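Local coordinates for protein mRNA interferase toxin RelE (Escherichia coli, PDB 4FXI) that cleaves mRNA in the ribosomal A site during amino acid starvation, as the toxin of a type II toxin-antitoxin pair, and so inhibits translation, at residues G79-E82 and V86-E89; L12-K17 and V75-K80. The protein carries 1 engineered substitution. All coordinates share one frame; numbering follows the deposited sequence.

Contact 1. Residues G79-E82 and V86-E89. Engineered in segment 79-82: Ala-81 (natural residue Arg). With SO4 (sulfate ion), chain D.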
# COMPACT_ATOMS: atom_id res chain seq x y z
N GLY A 79 0.71 -5.79 -5.00
CA GLY A 79 1.24 -6.90 -5.77
C GLY A 79 2.29 -7.70 -5.02
O GLY A 79 2.35 -7.64 -3.80
N LYS A 80 3.12 -8.43 -5.76
CA LYS A 80 4.07 -9.40 -5.19
C LYS A 80 5.43 -8.82 -4.78
O LYS A 80 6.04 -8.03 -5.50
CB LYS A 80 4.32 -10.53 -6.19
CG LYS A 80 3.07 -11.25 -6.66
CD LYS A 80 2.39 -11.98 -5.52
CE LYS A 80 3.29 -13.06 -4.94
NZ LYS A 80 2.57 -13.91 -3.95
N ALA A 81 5.92 -9.26 -3.62
CA ALA A 81 7.25 -8.89 -3.15
C ALA A 81 8.35 -9.60 -3.95
O ALA A 81 9.47 -9.10 -4.04
CB ALA A 81 7.40 -9.19 -1.67
N GLU A 82 8.01 -10.75 -4.53
CA GLU A 82 8.96 -11.55 -5.31
C GLU A 82 9.56 -10.72 -6.44
O GLU A 82 8.83 -10.11 -7.22
CB GLU A 82 8.26 -12.80 -5.86
CG GLU A 82 9.20 -13.97 -6.18
CD GLU A 82 8.49 -15.32 -6.12
OE1 GLU A 82 7.67 -15.60 -7.01
OE2 GLU A 82 8.76 -16.09 -5.17
N VAL A 86 6.42 -5.34 -6.66
CA VAL A 86 5.45 -4.39 -6.10
C VAL A 86 6.13 -3.05 -5.80
O VAL A 86 5.53 -1.99 -5.94
CB VAL A 86 4.75 -4.97 -4.84
CG1 VAL A 86 5.76 -5.26 -3.73
CG2 VAL A 86 3.64 -4.03 -4.34
N TYR A 87 7.40 -3.13 -5.44
CA TYR A 87 8.17 -1.94 -5.05
C TYR A 87 8.68 -1.13 -6.24
O TYR A 87 8.65 0.10 -6.22
CB TYR A 87 9.33 -2.35 -4.13
CG TYR A 87 8.84 -3.00 -2.85
CD1 TYR A 87 8.06 -2.29 -1.95
CD2 TYR A 87 9.14 -4.33 -2.56
CE1 TYR A 87 7.60 -2.88 -0.79
CE2 TYR A 87 8.69 -4.92 -1.39
CZ TYR A 87 7.92 -4.19 -0.51
OH TYR A 87 7.46 -4.76 0.65
N SER A 88 9.14 -1.81 -7.28
CA SER A 88 9.58 -1.10 -8.48
C SER A 88 8.40 -0.42 -9.18
O SER A 88 8.53 0.69 -9.70
CB SER A 88 10.32 -2.04 -9.43
OG SER A 88 11.59 -2.40 -8.90
N GLU A 89 7.24 -1.07 -9.16
CA GLU A 89 6.03 -0.46 -9.71
C GLU A 89 5.63 0.79 -8.93
O GLU A 89 5.22 1.80 -9.51
CB GLU A 89 4.87 -1.45 -9.74
CG GLU A 89 4.68 -2.15 -11.07
CD GLU A 89 4.55 -1.18 -12.23
OE1 GLU A 89 5.24 -1.38 -13.25
OE2 GLU A 89 3.75 -0.22 -12.12
S SO4 D . 9.45 -7.61 1.83
O1 SO4 D . 9.90 -7.23 3.16
O2 SO4 D . 10.41 -7.13 0.83
O3 SO4 D . 9.33 -9.06 1.74
O4 SO4 D . 8.14 -7.00 1.57
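Val-86 of helix 85-94 packs against the backbone of Gly-79 and Lys-80, in the loop that leaves strand 72-78 of the RelE toxin fold. This is a short strand-loop-helix connection, and the chain turns a corner at Gly-79. The tight part is the valine. Its CB points at the loop, and both methyl groups touch main-chain atoms. CG2 lies 3.5 Å from Gly-79 N. CG1 sits between the backbone N and the carbonyl carbon of its own residue (chi1 61°), which brings it 3.3 Å from Lys-80 O. That same oxygen accepts a hydrogen bond from Val-86 N, with an N-O distance of 3.0 Å. The bond is bent, with 147° at the hydrogen, and the donor is tilted 27° from the carbonyl plane. One hydrogen bond and two methyls packed on main-chain atoms thus tie the start of the helix to the loop.

The other side is looser. Ala-81 is an engineered residue that replaces the natural Arg, inferred to be the proton donor of the active site. Its CB is 4.5 Å from Tyr-87 CE2, oblique to the ring, and 3.9 Å from SO4 O3. Glu-82 is exposed and poorly ordered. Tyr-87 has one ring face against Val-86 CG1, which lies 3.6 Å above the ring centre. The Tyr-87 side chain lies close to those of Lys-52 and Arg-61, inferred to be the proton acceptor and a transition state stabilizer. A sulfate ion, probably from the crystallisation liquor, is bound there, and Arg-61 NE and Lys-54 NZ also hydrogen-bond to it. Tyr-87 OH donates to SO4 O4 over 2.5 Å, with that oxygen at the ring edge and in its plane.

Contact 2. Residues L12-K17 and V75-K80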
# COMPACT_ATOMS: atom_id res chain seq x y z
N LEU A 12 -6.03 0.44 -7.82
CA LEU A 12 -7.38 0.00 -7.50
C LEU A 12 -7.76 -1.22 -8.33
O LEU A 12 -8.45 -2.13 -7.86
CB LEU A 12 -8.40 1.12 -7.70
CG LEU A 12 -9.83 0.79 -7.27
CD1 LEU A 12 -9.88 0.42 -5.79
CD2 LEU A 12 -10.78 1.95 -7.56
N LYS A 13 -7.29 -1.26 -9.57
CA LYS A 13 -7.52 -2.44 -10.40
C LYS A 13 -6.83 -3.67 -9.81
O LYS A 13 -7.41 -4.75 -9.76
CB LYS A 13 -7.06 -2.19 -11.84
CG LYS A 13 -7.89 -1.14 -12.56
CD LYS A 13 -7.27 -0.79 -13.91
CE LYS A 13 -8.03 0.35 -14.58
NZ LYS A 13 -7.28 0.88 -15.76
N GLU A 14 -5.58 -3.50 -9.38
CA GLU A 14 -4.85 -4.57 -8.68
C GLU A 14 -5.64 -5.06 -7.47
O GLU A 14 -5.77 -6.27 -7.25
CB GLU A 14 -3.47 -4.07 -8.25
CG GLU A 14 -2.51 -3.87 -9.43
CD GLU A 14 -1.26 -3.10 -9.05
OE1 GLU A 14 -1.33 -2.25 -8.14
OE2 GLU A 14 -0.20 -3.36 -9.67
N TRP A 15 -6.17 -4.12 -6.70
CA TRP A 15 -6.97 -4.43 -5.52
C TRP A 15 -8.16 -5.33 -5.86
O TRP A 15 -8.41 -6.32 -5.17
CB TRP A 15 -7.46 -3.14 -4.88
CG TRP A 15 -8.22 -3.31 -3.61
CD1 TRP A 15 -9.58 -3.23 -3.44
CD2 TRP A 15 -7.67 -3.57 -2.31
NE1 TRP A 15 -9.90 -3.42 -2.12
CE2 TRP A 15 -8.75 -3.63 -1.41
CE3 TRP A 15 -6.37 -3.76 -1.82
CZ2 TRP A 15 -8.57 -3.87 -0.04
CZ3 TRP A 15 -6.20 -3.99 -0.47
CH2 TRP A 15 -7.29 -4.05 0.40
N ARG A 16 -8.89 -5.00 -6.92
CA ARG A 16 -10.09 -5.77 -7.24
C ARG A 16 -9.76 -7.13 -7.87
O ARG A 16 -10.56 -8.07 -7.79
CB ARG A 16 -11.05 -4.95 -8.12
CG ARG A 16 -11.19 -3.49 -7.69
CD ARG A 16 -12.53 -3.14 -7.03
NE ARG A 16 -12.68 -3.74 -5.71
CZ ARG A 16 -13.08 -3.09 -4.61
NH1 ARG A 16 -13.39 -1.81 -4.64
NH2 ARG A 16 -13.17 -3.75 -3.47
N LYS A 17 -8.58 -7.25 -8.48
CA LYS A 17 -8.15 -8.53 -9.06
C LYS A 17 -7.63 -9.51 -8.01
O LYS A 17 -7.60 -10.72 -8.23
CB LYS A 17 -7.09 -8.32 -10.14
CG LYS A 17 -7.64 -7.82 -11.47
CD LYS A 17 -6.67 -8.09 -12.60
CE LYS A 17 -7.27 -7.70 -13.95
NZ LYS A 17 -6.40 -8.13 -15.09
N VAL A 75 -2.93 4.85 -1.94
CA VAL A 75 -2.44 3.52 -2.27
C VAL A 75 -1.87 3.54 -3.68
O VAL A 75 -2.59 3.81 -4.63
CB VAL A 75 -3.57 2.48 -2.20
CG1 VAL A 75 -3.04 1.09 -2.62
CG2 VAL A 75 -4.15 2.44 -0.79
N ILE A 76 -0.58 3.26 -3.83
CA ILE A 76 0.06 3.35 -5.15
C ILE A 76 0.33 2.01 -5.83
O ILE A 76 0.45 1.94 -7.06
CB ILE A 76 1.38 4.10 -5.08
CG1 ILE A 76 2.30 3.40 -4.10
CG2 ILE A 76 1.16 5.51 -4.61
CD1 ILE A 76 3.47 4.23 -3.77
N SER A 77 0.45 0.95 -5.05
CA SER A 77 0.84 -0.34 -5.60
C SER A 77 0.39 -1.49 -4.72
O SER A 77 0.59 -1.48 -3.50
CB SER A 77 2.37 -0.38 -5.77
OG SER A 77 2.77 -1.57 -6.43
N VAL A 78 -0.25 -2.49 -5.33
CA VAL A 78 -0.52 -3.74 -4.62
C VAL A 78 -0.18 -4.94 -5.51
O VAL A 78 -0.67 -5.06 -6.64
CB VAL A 78 -1.95 -3.81 -3.98
CG1 VAL A 78 -2.74 -2.57 -4.27
CG2 VAL A 78 -2.69 -5.08 -4.39
N GLY A 79 0.71 -5.79 -5.00
CA GLY A 79 1.24 -6.90 -5.77
C GLY A 79 2.29 -7.70 -5.02
O GLY A 79 2.35 -7.64 -3.80
N LYS A 80 3.12 -8.43 -5.76
CA LYS A 80 4.07 -9.40 -5.19
C LYS A 80 5.43 -8.82 -4.78
O LYS A 80 6.04 -8.03 -5.50
CB LYS A 80 4.32 -10.53 -6.19
CG LYS A 80 3.07 -11.25 -6.66
CD LYS A 80 2.39 -11.98 -5.52
CE LYS A 80 3.29 -13.06 -4.94
NZ LYS A 80 2.57 -13.91 -3.95
O HOH W 1 1.99 -3.49 -8.16
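The carboxylate of Glu-14 is the flat group that meets strand 75-78. Val-78 N approaches OE1 from above the carboxylate plane, 50° out of it. The hydrogen bond is nearly straight, at 174°, and the N-OE1 distance is 3.0 Å. The second flat group, the indole of Trp-15, has Arg-16 CZ in plane at its edge, while Trp-15 CD1 lies 3.5 Å above one face of the Arg-16 guanidinium, toward its rim.

Glu-14 reaches the strand with CG anti to its carbonyl carbon and the chain extended beyond CG. Val-78 O lies 3.2 Å from Glu-14 CD; it and OE1 are both acceptors and do not bond. Val-78 CG2 adds an apolar touch on Glu-14 CB at 4.1 Å. It also approaches Trp-15 N.

A water bridges the other carboxylate oxygen to the strand. It donates to Glu-14 OE2 and to Ser-77 OG, each over 2.7 Å. OE2 has a stronger partner as well, a salt bridge to Arg-93 NH2. OE1 takes the strand N-H, while OE2 takes the water and Arg-93; together they probably fix the rotation of the carboxylate.

Ile-76 and Ser-77 form a classic beta bulge opposite Val-63 of strand 60-67. The axes of helix 12-17 and strand 75-78 come within 7.5 Å and cross at 44°. Trp-15 packs on Leu-62 of strand 60-67 and Leu-26 of helix 20-35, and its ring meets Phe-7. Ser-77 OG hydrogen-bonds to Val-86 O, and Arg-93 comes from the same helix 85-94.

Contact 1 lies near the surface and contact 2 is buried. Their centres are about 10 Å apart, and they share Gly-79 and Lys-80, where strand 72-78 passes into the loop before helix 85-94. Contact 1 joins neighbours in sequence. Contact 2 joins elements more than fifty residues apart. In contact 1 valine methyls on main chain and one backbone bond do the holding, and the tyrosine hydroxyl binds an anion beside the catalytic residues. In contact 2 a carboxylate, a water and an arginine carry the chemistry. The two also touch by packing: Val-86 CG2 lies 4.1 Å from Val-78 C.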